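Local coordinates for envelope glycoprotein (Thogoto virus, PDB 5XEA) that probably attaches the virus to its host-cell receptor and later drives fusion of the virion with the host membrane, at residues L27-R32 against E201-C206; L41-Y46 against D78-W83; W50-Y55 against C66-L71; V320-A325 against S342-E347. All coordinates share one frame; numbering follows the deposited sequence.

Contact 1 of 4, residues L27-R32 against E201-C206; sequences LYSATR and EVKISC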
loop_
_atom_site.group_PDB
_atom_site.type_symbol
_atom_site.label_atom_id
_atom_site.label_comp_id
_atom_site.label_asym_id
_atom_site.label_seq_id
_atom_site.Cartn_x
_atom_site.Cartn_y
_atom_site.Cartn_z
ATOM N N LEU B 27 -14.178 -27.422 1.670
ATOM C CA LEU B 27 -15.294 -26.696 1.081
ATOM C C LEU B 27 -16.279 -26.463 2.218
ATOM O O LEU B 27 -16.984 -27.384 2.640
ATOM C CB LEU B 27 -15.928 -27.459 -0.073
ATOM C CG LEU B 27 -15.857 -26.691 -1.392
ATOM C CD1 LEU B 27 -14.405 -26.509 -1.804
ATOM C CD2 LEU B 27 -16.650 -27.390 -2.483
ATOM N N TYR B 28 -16.296 -25.237 2.735
ATOM C CA TYR B 28 -17.173 -24.879 3.839
ATOM C C TYR B 28 -18.500 -24.350 3.314
ATOM O O TYR B 28 -18.544 -23.561 2.366
ATOM C CB TYR B 28 -16.520 -23.828 4.736
ATOM C CG TYR B 28 -15.486 -24.380 5.684
ATOM C CD1 TYR B 28 -15.446 -25.735 5.986
ATOM C CD2 TYR B 28 -14.550 -23.548 6.283
ATOM C CE1 TYR B 28 -14.497 -26.248 6.861
ATOM C CE2 TYR B 28 -13.599 -24.049 7.159
ATOM C CZ TYR B 28 -13.577 -25.397 7.443
ATOM O OH TYR B 28 -12.634 -25.896 8.314
ATOM N N SER B 29 -19.585 -24.802 3.929
ATOM C CA SER B 29 -20.888 -24.236 3.649
ATOM C C SER B 29 -21.082 -22.983 4.489
ATOM O O SER B 29 -20.727 -22.944 5.671
ATOM C CB SER B 29 -21.995 -25.248 3.934
ATOM O OG SER B 29 -22.157 -26.135 2.841
ATOM N N ALA B 30 -21.639 -21.952 3.866
ATOM C CA ALA B 30 -21.900 -20.717 4.583
ATOM C C ALA B 30 -23.049 -19.978 3.923
ATOM O O ALA B 30 -23.327 -20.142 2.732
ATOM C CB ALA B 30 -20.657 -19.819 4.639
ATOM N N THR B 31 -23.719 -19.165 4.731
ATOM C CA THR B 31 -24.654 -18.174 4.230
ATOM C C THR B 31 -23.868 -16.899 3.947
ATOM O O THR B 31 -23.208 -16.359 4.840
ATOM C CB THR B 31 -25.770 -17.909 5.239
ATOM O OG1 THR B 31 -26.405 -19.145 5.595
ATOM C CG2 THR B 31 -26.802 -16.976 4.640
ATOM N N ARG B 32 -23.918 -16.442 2.705
ATOM C CA ARG B 32 -23.208 -15.252 2.282
ATOM C C ARG B 32 -24.206 -14.136 2.019
ATOM O O ARG B 32 -25.228 -14.351 1.359
ATOM C CB ARG B 32 -22.385 -15.522 1.031
ATOM C CG ARG B 32 -21.521 -14.357 0.650
ATOM C CD ARG B 32 -20.733 -14.663 -0.574
ATOM N NE ARG B 32 -21.571 -14.604 -1.753
ATOM C CZ ARG B 32 -21.221 -15.120 -2.920
ATOM N NH1 ARG B 32 -20.055 -15.739 -3.041
ATOM N NH2 ARG B 32 -22.036 -15.028 -3.960
ATOM N N GLU B 201 -26.733 -19.250 -0.268
ATOM C CA GLU B 201 -26.075 -20.408 0.328
ATOM C C GLU B 201 -24.946 -20.843 -0.593
ATOM O O GLU B 201 -25.176 -21.117 -1.774
ATOM C CB GLU B 201 -27.069 -21.549 0.546
ATOM C CG GLU B 201 -28.337 -21.136 1.278
ATOM C CD GLU B 201 -28.085 -20.772 2.729
ATOM O OE1 GLU B 201 -27.087 -21.262 3.298
ATOM O OE2 GLU B 201 -28.882 -19.996 3.301
ATOM N N VAL B 202 -23.728 -20.902 -0.053
ATOM C CA VAL B 202 -22.535 -21.050 -0.877
ATOM C C VAL B 202 -21.618 -22.105 -0.280
ATOM O O VAL B 202 -21.697 -22.450 0.900
ATOM C CB VAL B 202 -21.747 -19.721 -1.033
ATOM C CG1 VAL B 202 -22.576 -18.657 -1.749
ATOM C CG2 VAL B 202 -21.279 -19.236 0.323
ATOM N N LYS B 203 -20.709 -22.580 -1.118
ATOM C CA LYS B 203 -19.578 -23.388 -0.695
ATOM C C LYS B 203 -18.305 -22.593 -0.953
ATOM O O LYS B 203 -18.113 -22.056 -2.050
ATOM C CB LYS B 203 -19.539 -24.718 -1.452
ATOM C CG LYS B 203 -20.842 -25.490 -1.410
ATOM C CD LYS B 203 -20.939 -26.325 -0.152
ATOM C CE LYS B 203 -22.180 -27.192 -0.186
ATOM N NZ LYS B 203 -22.337 -27.800 -1.533
ATOM N N ILE B 204 -17.440 -22.516 0.050
ATOM C CA ILE B 204 -16.260 -21.665 -0.006
ATOM C C ILE B 204 -15.022 -22.521 0.208
ATOM O O ILE B 204 -14.929 -23.253 1.200
ATOM C CB ILE B 204 -16.348 -20.536 1.034
ATOM C CG1 ILE B 204 -17.311 -19.480 0.523
ATOM C CG2 ILE B 204 -14.991 -19.931 1.302
ATOM C CD1 ILE B 204 -18.000 -18.758 1.614
ATOM N N SER B 205 -14.080 -22.434 -0.727
ATOM C CA SER B 205 -12.812 -23.125 -0.578
ATOM C C SER B 205 -11.941 -22.402 0.441
ATOM O O SER B 205 -11.725 -21.185 0.346
ATOM C CB SER B 205 -12.098 -23.232 -1.923
ATOM O OG SER B 205 -11.911 -21.955 -2.512
ATOM N N CYS B 206 -11.479 -23.149 1.434
ATOM C CA CYS B 206 -10.563 -22.672 2.457
ATOM C C CYS B 206 -9.450 -23.692 2.632
ATOM O O CYS B 206 -9.667 -24.898 2.475
ATOM C CB CYS B 206 -11.261 -22.474 3.812
ATOM S SG CYS B 206 -12.674 -21.364 3.805
#
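Ala30 and Val202 face each other as a hydrogen-bonded antiparallel pair, and round them the side chains of 27-32 and 201-206 fit together as low bumps and shallow hollows. The methyl group of Ala30 rises little above the backbone, and Ile204 CD1 comes to 4.2 Å from Ala30 CB. Val202 is the larger bump. Its CG2 touches CB of Arg32 at 3.9 Å, while CG1, anti to the carbonyl carbon (chi1 -63°), comes up under one face of the Arg32 guanidinium, 4.0 Å from CZ. The two side chains cross at about a right angle, and salt bridges to Glu200 and Asp226 occupy the polar end of Arg32. Further along the same face, the sulfur of Cys206 sits obliquely beside the Tyr28 ring, 3.8 Å from CD2; a disulfide to Cys224 ties this sulfur to the neighbouring strand, and Phe247 packs on Tyr28 and Ala30.

The other face is more open to solvent. Leu27 reaches across to the partner strand there, with CD1 3.9 Å from Ser205 CA and CD2 against Lys203 CB. At the far end Thr31 and Glu201 point the same way side by side, and the Thr31 hydroxyl OG1 donates to Glu201 OE1 at 3.2 Å, on the syn side of the carboxylate. Paired backbone bonds such as Ile204 N to Tyr28 O, 2.8 Å, hold the register between the two faces. The two strands are central neighbours in a twisted, six-stranded antiparallel beta sheet.

Contact 2 of 4, residues L41-Y46 against D78-W83; sequences LLTAGY and DELLLW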
loop_
_atom_site.group_PDB
_atom_site.type_symbol
_atom_site.label_atom_id
_atom_site.label_comp_id
_atom_site.label_asym_id
_atom_site.label_seq_id
_atom_site.Cartn_x
_atom_site.Cartn_y
_atom_site.Cartn_z
ATOM N N LEU B 41 -24.452 6.349 -1.728
ATOM C CA LEU B 41 -24.526 7.692 -2.284
ATOM C C LEU B 41 -24.408 8.688 -1.145
ATOM O O LEU B 41 -25.271 8.732 -0.258
ATOM C CB LEU B 41 -25.823 7.931 -3.055
ATOM C CG LEU B 41 -25.744 9.242 -3.834
ATOM C CD1 LEU B 41 -24.834 9.080 -5.043
ATOM C CD2 LEU B 41 -27.123 9.742 -4.236
ATOM N N LEU B 42 -23.330 9.456 -1.146
ATOM C CA LEU B 42 -23.132 10.496 -0.150
ATOM C C LEU B 42 -23.549 11.820 -0.768
ATOM O O LEU B 42 -22.959 12.264 -1.759
ATOM C CB LEU B 42 -21.681 10.553 0.326
ATOM C CG LEU B 42 -21.311 11.838 1.077
ATOM C CD1 LEU B 42 -22.005 11.912 2.430
ATOM C CD2 LEU B 42 -19.804 11.941 1.229
ATOM N N THR B 43 -24.585 12.422 -0.216
ATOM C CA THR B 43 -24.940 13.799 -0.541
ATOM C C THR B 43 -24.508 14.674 0.624
ATOM O O THR B 43 -24.918 14.437 1.769
ATOM C CB THR B 43 -26.437 13.946 -0.813
ATOM O OG1 THR B 43 -26.794 13.109 -1.917
ATOM C CG2 THR B 43 -26.765 15.394 -1.162
ATOM N N ALA B 44 -23.659 15.657 0.341
ATOM C CA ALA B 44 -23.161 16.560 1.372
ATOM C C ALA B 44 -23.332 17.996 0.910
ATOM O O ALA B 44 -22.944 18.346 -0.208
ATOM C CB ALA B 44 -21.693 16.282 1.704
ATOM N N GLY B 45 -23.907 18.821 1.768
ATOM C CA GLY B 45 -24.134 20.218 1.443
ATOM C C GLY B 45 -23.762 21.132 2.591
ATOM O O GLY B 45 -23.864 20.767 3.762
ATOM N N TYR B 46 -23.323 22.344 2.231
ATOM C CA TYR B 46 -22.948 23.355 3.209
ATOM C C TYR B 46 -23.563 24.689 2.824
ATOM O O TYR B 46 -23.828 24.952 1.649
ATOM C CB TYR B 46 -21.412 23.501 3.350
ATOM C CG TYR B 46 -20.694 24.041 2.132
ATOM C CD1 TYR B 46 -20.456 25.408 1.981
ATOM C CD2 TYR B 46 -20.241 23.180 1.136
ATOM C CE1 TYR B 46 -19.807 25.895 0.862
ATOM C CE2 TYR B 46 -19.595 23.662 0.015
ATOM C CZ TYR B 46 -19.374 25.017 -0.121
ATOM O OH TYR B 46 -18.719 25.480 -1.247
ATOM N N ASP B 78 -34.758 17.704 3.927
ATOM C CA ASP B 78 -35.556 17.996 2.739
ATOM C C ASP B 78 -34.815 18.912 1.774
ATOM O O ASP B 78 -34.852 18.699 0.554
ATOM C CB ASP B 78 -36.882 18.629 3.154
ATOM C CG ASP B 78 -37.756 17.682 3.952
ATOM O OD1 ASP B 78 -37.695 16.460 3.700
ATOM O OD2 ASP B 78 -38.503 18.171 4.825
ATOM N N GLU B 79 -34.155 19.955 2.299
ATOM C CA GLU B 79 -33.328 20.807 1.452
ATOM C C GLU B 79 -32.238 19.991 0.776
ATOM O O GLU B 79 -32.049 20.070 -0.442
ATOM C CB GLU B 79 -32.709 21.945 2.277
ATOM C CG GLU B 79 -33.657 23.087 2.626
ATOM C CD GLU B 79 -32.947 24.260 3.303
ATOM O OE1 GLU B 79 -32.584 24.152 4.495
ATOM O OE2 GLU B 79 -32.744 25.287 2.628
ATOM N N LEU B 80 -31.510 19.195 1.559
ATOM C CA LEU B 80 -30.396 18.422 1.012
ATOM C C LEU B 80 -30.858 17.530 -0.133
ATOM O O LEU B 80 -30.217 17.472 -1.192
ATOM C CB LEU B 80 -29.747 17.592 2.122
ATOM C CG LEU B 80 -28.329 17.102 1.837
ATOM C CD1 LEU B 80 -27.533 18.196 1.168
ATOM C CD2 LEU B 80 -27.661 16.670 3.122
ATOM N N LEU B 81 -31.992 16.847 0.056
ATOM C CA LEU B 81 -32.566 16.030 -1.006
ATOM C C LEU B 81 -32.795 16.848 -2.273
ATOM O O LEU B 81 -32.441 16.418 -3.377
ATOM C CB LEU B 81 -33.868 15.387 -0.522
ATOM C CG LEU B 81 -33.687 14.105 0.299
ATOM C CD1 LEU B 81 -34.957 13.734 1.053
ATOM C CD2 LEU B 81 -33.237 12.942 -0.588
ATOM N N LEU B 82 -33.359 18.051 -2.134
ATOM C CA LEU B 82 -33.589 18.879 -3.311
ATOM C C LEU B 82 -32.273 19.360 -3.907
ATOM O O LEU B 82 -32.129 19.431 -5.134
ATOM C CB LEU B 82 -34.497 20.057 -2.955
ATOM C CG LEU B 82 -34.729 21.108 -4.045
ATOM C CD1 LEU B 82 -35.245 20.486 -5.333
ATOM C CD2 LEU B 82 -35.684 22.204 -3.543
ATOM N N TRP B 83 -31.296 19.688 -3.053
ATOM C CA TRP B 83 -29.991 20.101 -3.559
ATOM C C TRP B 83 -29.344 18.989 -4.368
ATOM O O TRP B 83 -28.817 19.228 -5.460
ATOM C CB TRP B 83 -29.065 20.501 -2.405
ATOM C CG TRP B 83 -29.412 21.782 -1.678
ATOM C CD1 TRP B 83 -30.592 22.483 -1.729
ATOM C CD2 TRP B 83 -28.557 22.499 -0.773
ATOM N NE1 TRP B 83 -30.514 23.588 -0.909
ATOM C CE2 TRP B 83 -29.276 23.624 -0.318
ATOM C CE3 TRP B 83 -27.252 22.299 -0.309
ATOM C CZ2 TRP B 83 -28.737 24.539 0.586
ATOM C CZ3 TRP B 83 -26.713 23.215 0.591
ATOM C CH2 TRP B 83 -27.458 24.324 1.023
#
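Leu80 and Trp83, one turn apart on helix 77-86, lean against Thr43, Gly45 and Tyr46 in an alpha-on-beta packing: a short helix laid across the long strand 40-56 of an antiparallel sheet. The segments run at 109° to each other, so the helix spans the strand instead of following it. The touching surface is small, and in it apolar side chains of the helix meet a methyl group and the strand backbone.

The tight part centres on Leu80. Its CB points toward the strand, and CG lies anti to the backbone N (chi1 -161°). CD1 meets Thr43 CG2 at 3.7 Å and also rests 3.7 Å from Gly45 N, while CD2 is 3.8 Å from Thr43 O. The threonine and leucine side chains slide past each other in opposite directions. Gly45 has no side chain, and this lets both Leu80 and the indole come close to the backbone; Trp83 CZ3 is 4.0 Å from Gly45 CA. Leu190 of the adjacent strand and Pro75 add to the wall round Leu80, and the Trp116 ring meets the indole steeply.

The opposite side of the helix is loose. Asp78, Leu81 and Leu82 are exposed and make no contact with 41-46, although Leu81 still touches Leu190. Glu79 makes no contact with 41-46 either, but its carboxylate forms a salt bridge with Arg47, just beyond the strand segment. At Tyr46 the benzo edge of Trp83 is presented to the backbone, with CZ3 3.5 Å and CH2 3.7 Å from Tyr46 O.

Contact 3 of 4, residues W50-Y55 against C66-L71; sequences WVAYCY and CNARLL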
loop_
_atom_site.group_PDB
_atom_site.type_symbol
_atom_site.label_atom_id
_atom_site.label_comp_id
_atom_site.label_asym_id
_atom_site.label_seq_id
_atom_site.Cartn_x
_atom_site.Cartn_y
_atom_site.Cartn_z
ATOM N N TRP B 50 -21.950 35.269 5.949
ATOM C CA TRP B 50 -21.152 36.312 6.601
ATOM C C TRP B 50 -22.073 37.490 6.869
ATOM O O TRP B 50 -22.664 38.032 5.932
ATOM C CB TRP B 50 -19.971 36.767 5.738
ATOM C CG TRP B 50 -19.193 37.942 6.287
ATOM C CD1 TRP B 50 -19.215 39.230 5.822
ATOM C CD2 TRP B 50 -18.288 37.940 7.406
ATOM N NE1 TRP B 50 -18.381 40.024 6.580
ATOM C CE2 TRP B 50 -17.801 39.257 7.556
ATOM C CE3 TRP B 50 -17.842 36.952 8.292
ATOM C CZ2 TRP B 50 -16.879 39.614 8.552
ATOM C CZ3 TRP B 50 -16.934 37.308 9.293
ATOM C CH2 TRP B 50 -16.461 38.637 9.411
ATOM N N VAL B 51 -22.206 37.868 8.138
ATOM C CA VAL B 51 -23.059 38.984 8.541
ATOM C C VAL B 51 -22.216 39.973 9.343
ATOM O O VAL B 51 -21.714 39.629 10.421
ATOM C CB VAL B 51 -24.277 38.512 9.360
ATOM C CG1 VAL B 51 -25.167 39.694 9.736
ATOM C CG2 VAL B 51 -25.081 37.465 8.569
ATOM N N ALA B 52 -22.051 41.187 8.816
ATOM C CA ALA B 52 -21.332 42.267 9.496
ATOM C C ALA B 52 -22.276 43.450 9.706
ATOM O O ALA B 52 -22.633 44.151 8.751
ATOM C CB ALA B 52 -20.090 42.701 8.710
ATOM N N TYR B 53 -22.650 43.683 10.954
ATOM C CA TYR B 53 -23.499 44.803 11.349
ATOM C C TYR B 53 -22.642 45.792 12.136
ATOM O O TYR B 53 -22.181 45.484 13.238
ATOM C CB TYR B 53 -24.669 44.290 12.180
ATOM C CG TYR B 53 -25.665 45.347 12.611
ATOM C CD1 TYR B 53 -26.492 45.969 11.684
ATOM C CD2 TYR B 53 -25.800 45.702 13.955
ATOM C CE1 TYR B 53 -27.429 46.929 12.081
ATOM C CE2 TYR B 53 -26.735 46.665 14.359
ATOM C CZ TYR B 53 -27.547 47.265 13.417
ATOM O OH TYR B 53 -28.475 48.208 13.802
ATOM N N CYS B 54 -22.427 46.972 11.585
ATOM C CA CYS B 54 -21.486 47.916 12.163
ATOM C C CYS B 54 -22.210 49.206 12.505
ATOM O O CYS B 54 -23.275 49.490 11.961
ATOM C CB CYS B 54 -20.347 48.195 11.187
ATOM S SG CYS B 54 -19.494 46.680 10.654
ATOM N N TYR B 55 -21.624 49.982 13.415
ATOM C CA TYR B 55 -22.055 51.355 13.657
ATOM C C TYR B 55 -20.831 52.255 13.701
ATOM O O TYR B 55 -19.828 51.924 14.339
ATOM C CB TYR B 55 -22.862 51.506 14.963
ATOM C CG TYR B 55 -23.246 52.953 15.257
ATOM C CD1 TYR B 55 -24.212 53.601 14.496
ATOM C CD2 TYR B 55 -22.622 53.677 16.276
ATOM C CE1 TYR B 55 -24.568 54.924 14.754
ATOM C CE2 TYR B 55 -22.979 55.014 16.542
ATOM C CZ TYR B 55 -23.953 55.621 15.768
ATOM O OH TYR B 55 -24.319 56.928 15.986
ATOM N N CYS B 66 -18.043 46.768 15.141
ATOM C CA CYS B 66 -18.769 45.811 14.309
ATOM C C CYS B 66 -19.067 44.531 15.067
ATOM O O CYS B 66 -18.262 44.062 15.882
ATOM C CB CYS B 66 -17.996 45.418 13.039
ATOM S SG CYS B 66 -17.788 46.707 11.791
ATOM N N ASN B 67 -20.231 43.958 14.759
ATOM C CA ASN B 67 -20.573 42.578 15.091
ATOM C C ASN B 67 -20.555 41.824 13.765
ATOM O O ASN B 67 -21.555 41.786 13.046
ATOM C CB ASN B 67 -21.917 42.478 15.768
ATOM C CG ASN B 67 -22.286 41.059 16.101
ATOM O OD1 ASN B 67 -21.419 40.195 16.231
ATOM N ND2 ASN B 67 -23.579 40.802 16.227
ATOM N N ALA B 68 -19.397 41.246 13.441
ATOM C CA ALA B 68 -19.117 40.638 12.141
ATOM C C ALA B 68 -18.717 39.194 12.376
ATOM O O ALA B 68 -17.749 38.935 13.099
ATOM C CB ALA B 68 -17.991 41.395 11.415
ATOM N N ARG B 69 -19.452 38.257 11.777
ATOM C CA ARG B 69 -19.248 36.855 12.109
ATOM C C ARG B 69 -19.882 35.989 11.038
ATOM O O ARG B 69 -20.724 36.446 10.256
ATOM C CB ARG B 69 -19.838 36.504 13.484
ATOM C CG ARG B 69 -21.360 36.483 13.555
ATOM C CD ARG B 69 -21.965 37.880 13.550
ATOM N NE ARG B 69 -23.396 37.871 13.825
ATOM C CZ ARG B 69 -24.233 38.884 13.587
ATOM N NH1 ARG B 69 -23.808 40.030 13.042
ATOM N NH2 ARG B 69 -25.516 38.744 13.900
ATOM N N LEU B 70 -19.460 34.724 11.013
ATOM C CA LEU B 70 -20.063 33.714 10.162
ATOM C C LEU B 70 -21.205 33.055 10.913
ATOM O O LEU B 70 -21.091 32.768 12.107
ATOM C CB LEU B 70 -19.035 32.648 9.761
ATOM C CG LEU B 70 -17.866 33.109 8.900
ATOM C CD1 LEU B 70 -16.730 32.058 8.936
ATOM C CD2 LEU B 70 -18.348 33.415 7.455
ATOM N N LEU B 71 -22.294 32.781 10.200
ATOM C CA LEU B 71 -23.450 32.097 10.767
ATOM C C LEU B 71 -23.774 30.895 9.897
ATOM O O LEU B 71 -24.001 31.048 8.693
ATOM C CB LEU B 71 -24.652 33.050 10.851
ATOM C CG LEU B 71 -24.444 34.265 11.738
ATOM C CD1 LEU B 71 -25.638 35.201 11.632
ATOM C CD2 LEU B 71 -24.220 33.832 13.183
#
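Val51 and Arg69 exchange two backbone hydrogen bonds, and Tyr53 and Asn67 another two; Val51 N to Arg69 O is almost linear, with an angle of 178° at the hydrogen. The Arg69 side chain reinforces them. The chain bends at chi2 (-74°), and the guanidinium lies beside Val51, where NH1 donates to Asn67 O at 2.9 Å and weakly to Val51 O. Asn67 O thus accepts from Tyr53 N and Arg69 NH1, which arrive from opposite faces of its carbonyl plane. Asn67 ND2 lies over one side of the guanidinium, and Val51 CB over the other, toward its rim, with CG1 3.6 Å from NH1.

On the opposite face of the sheet the non-hydrogen-bonded pair Cys54 and Cys66 is joined by a disulfide, SG to SG 2.1 Å (chi3 107°). Next along are the small side chains of Ala52 and Ala68, CB to CB 3.7 Å. Trp50 lies across the partner strand: Ala68 CB is 3.6 Å from CZ2, Arg69 N sits over one face toward the rim, and Leu70 CD2 meets CE3 near the ring plane at 3.7 Å. Arg125 O accepts from Trp50 NE1, while Tyr439 of the second subunit stands edge-to-face with the indole. The whole is a disulfide-bridged antiparallel beta hairpin, probably a fusion-loop hairpin of the kind found in class III fusion proteins.

Contact 4 of 4, residues V320-A325 against S342-E347; sequences VISSIA and SRFISE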
loop_
_atom_site.group_PDB
_atom_site.type_symbol
_atom_site.label_atom_id
_atom_site.label_comp_id
_atom_site.label_asym_id
_atom_site.label_seq_id
_atom_site.Cartn_x
_atom_site.Cartn_y
_atom_site.Cartn_z
ATOM N N VAL B 320 16.921 -49.963 -13.196
ATOM C CA VAL B 320 15.926 -51.009 -13.034
ATOM C C VAL B 320 15.480 -51.541 -14.386
ATOM O O VAL B 320 15.397 -52.764 -14.600
ATOM C CB VAL B 320 14.732 -50.480 -12.222
ATOM C CG1 VAL B 320 13.545 -51.441 -12.349
ATOM C CG2 VAL B 320 15.143 -50.292 -10.767
ATOM N N ILE B 321 15.155 -50.637 -15.309
ATOM C CA ILE B 321 14.696 -51.062 -16.629
ATOM C C ILE B 321 15.777 -51.877 -17.325
ATOM O O ILE B 321 15.497 -52.903 -17.958
ATOM C CB ILE B 321 14.271 -49.845 -17.466
ATOM C CG1 ILE B 321 12.913 -49.340 -16.974
ATOM C CG2 ILE B 321 14.216 -50.187 -18.948
ATOM C CD1 ILE B 321 12.623 -47.883 -17.365
ATOM N N SER B 322 17.030 -51.438 -17.197
ATOM C CA SER B 322 18.156 -52.137 -17.804
ATOM C C SER B 322 18.224 -53.594 -17.342
ATOM O O SER B 322 18.583 -54.490 -18.115
ATOM C CB SER B 322 19.435 -51.383 -17.447
ATOM O OG SER B 322 20.535 -51.781 -18.219
ATOM N N SER B 323 17.890 -53.841 -16.080
ATOM C CA SER B 323 17.933 -55.181 -15.533
ATOM C C SER B 323 16.740 -56.013 -15.999
ATOM O O SER B 323 16.899 -57.194 -16.325
ATOM C CB SER B 323 18.025 -55.096 -14.011
ATOM O OG SER B 323 17.511 -56.257 -13.412
ATOM N N ILE B 324 15.546 -55.423 -16.083
ATOM C CA ILE B 324 14.385 -56.190 -16.535
ATOM C C ILE B 324 14.449 -56.427 -18.034
ATOM O O ILE B 324 14.046 -57.486 -18.522
ATOM C CB ILE B 324 13.068 -55.484 -16.166
ATOM C CG1 ILE B 324 13.073 -55.060 -14.715
ATOM C CG2 ILE B 324 11.868 -56.415 -16.445
ATOM C CD1 ILE B 324 12.066 -54.017 -14.452
ATOM N N ALA B 325 14.914 -55.427 -18.790
ATOM C CA ALA B 325 14.916 -55.503 -20.246
ATOM C C ALA B 325 15.855 -56.586 -20.778
ATOM O O ALA B 325 15.638 -57.079 -21.891
ATOM C CB ALA B 325 15.292 -54.137 -20.854
ATOM N N SER B 342 14.928 -55.717 -28.014
ATOM C CA SER B 342 16.258 -55.229 -27.671
ATOM C C SER B 342 17.238 -56.383 -27.447
ATOM O O SER B 342 16.853 -57.522 -27.212
ATOM C CB SER B 342 16.213 -54.366 -26.417
ATOM O OG SER B 342 15.730 -55.113 -25.317
ATOM N N ARG B 343 18.523 -56.055 -27.506
ATOM C CA ARG B 343 19.585 -57.019 -27.229
ATOM C C ARG B 343 20.704 -56.245 -26.559
ATOM O O ARG B 343 21.338 -55.396 -27.193
ATOM C CB ARG B 343 20.084 -57.707 -28.501
ATOM C CG ARG B 343 21.252 -58.655 -28.252
ATOM C CD ARG B 343 21.783 -59.248 -29.560
ATOM N NE ARG B 343 20.729 -59.874 -30.346
ATOM C CZ ARG B 343 20.390 -61.157 -30.276
ATOM N NH1 ARG B 343 21.032 -61.970 -29.449
ATOM N NH2 ARG B 343 19.408 -61.623 -31.034
ATOM N N PHE B 344 20.941 -56.517 -25.288
ATOM C CA PHE B 344 21.984 -55.786 -24.590
ATOM C C PHE B 344 23.347 -56.317 -24.990
ATOM O O PHE B 344 23.555 -57.532 -25.083
ATOM C CB PHE B 344 21.778 -55.864 -23.083
ATOM C CG PHE B 344 20.787 -54.871 -22.592
ATOM C CD1 PHE B 344 21.204 -53.672 -22.030
ATOM C CD2 PHE B 344 19.433 -55.099 -22.770
ATOM C CE1 PHE B 344 20.285 -52.745 -21.605
ATOM C CE2 PHE B 344 18.507 -54.164 -22.346
ATOM C CZ PHE B 344 18.937 -52.984 -21.763
ATOM N N ILE B 345 24.258 -55.396 -25.281
ATOM C CA ILE B 345 25.641 -55.746 -25.569
ATOM C C ILE B 345 26.573 -55.346 -24.445
ATOM O O ILE B 345 27.756 -55.728 -24.471
ATOM C CB ILE B 345 26.112 -55.134 -26.903
ATOM C CG1 ILE B 345 26.180 -53.616 -26.787
ATOM C CG2 ILE B 345 25.182 -55.570 -28.035
ATOM C CD1 ILE B 345 26.668 -52.942 -28.029
ATOM N N SER B 346 26.085 -54.593 -23.467
ATOM C CA SER B 346 26.793 -54.329 -22.222
ATOM C C SER B 346 25.744 -54.097 -21.135
ATOM O O SER B 346 24.565 -54.425 -21.315
ATOM C CB SER B 346 27.753 -53.144 -22.390
ATOM O OG SER B 346 27.023 -51.940 -22.464
ATOM N N GLU B 347 26.174 -53.534 -20.001
ATOM C CA GLU B 347 25.238 -53.248 -18.915
ATOM C C GLU B 347 24.161 -52.283 -19.371
ATOM O O GLU B 347 22.964 -52.541 -19.201
ATOM C CB GLU B 347 25.984 -52.680 -17.711
ATOM C CG GLU B 347 26.519 -53.749 -16.793
ATOM C CD GLU B 347 25.410 -54.638 -16.263
ATOM O OE1 GLU B 347 24.649 -54.180 -15.383
ATOM O OE2 GLU B 347 25.282 -55.786 -16.744
HETATM O O HOH W 1 16.961 -57.097 -24.110
#
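Phe344, at the end of a short strand reached from the long helix 282-327 through the small helix 331-335, packs on Ser322 and Ala325 near the C-terminal end of the long helix, the central coiled-coil element of the trimer. The strand and helix segments run at 103° to each other, and the ring spans one helical turn. On one side CE2 touches Ala325 CB at 3.5 Å; on the other CE1 is 3.5 Å from Ser322 OG. Ser322 O lies over a face of the ring, offset toward its rim. Ser322 OG, anti to its backbone N (chi1 -166°), also approaches Glu347 O to 2.7 Å, though at a poor angle for a hydrogen bond.

A water lying at the ring edge joins the two segments: it donates to Ala325 O at 2.6 Å, is 2.6 Å from Ser342 OG, and donates weakly to Ser342 O. Lys326 adds a cation-pi contact to Phe344, and Glu347 forms a salt bridge with Arg334 of the third subunit. Backbone carbonyls round the ring are thus met by the water and by Lys326 NZ, which is hydrogen-bonded to Ser322 O and Glu347 O, and the lysine's positive charge probably stabilises the gathered carbonyls.

How the contacts relate
From the N terminus, strand 24-35 opens contact 1, which closes only at 201-206, some 170 residues later. Contact 2 lies within that loop, and contact 3 is nested in turn within contact 2. Both inner contacts use strand 40-56, its earlier part for the helix and its later part for the hairpin, with centres 28 Å apart. The nesting fits an elongated beta domain inserted between the strands of contact 1, as in class III fusion proteins. Contact 4 follows in series and closes a short loop, tying the C-terminal part of helix 282-327 to strand 341-344. Its centre is 108 Å from that of contact 3, yet each touches the second subunit.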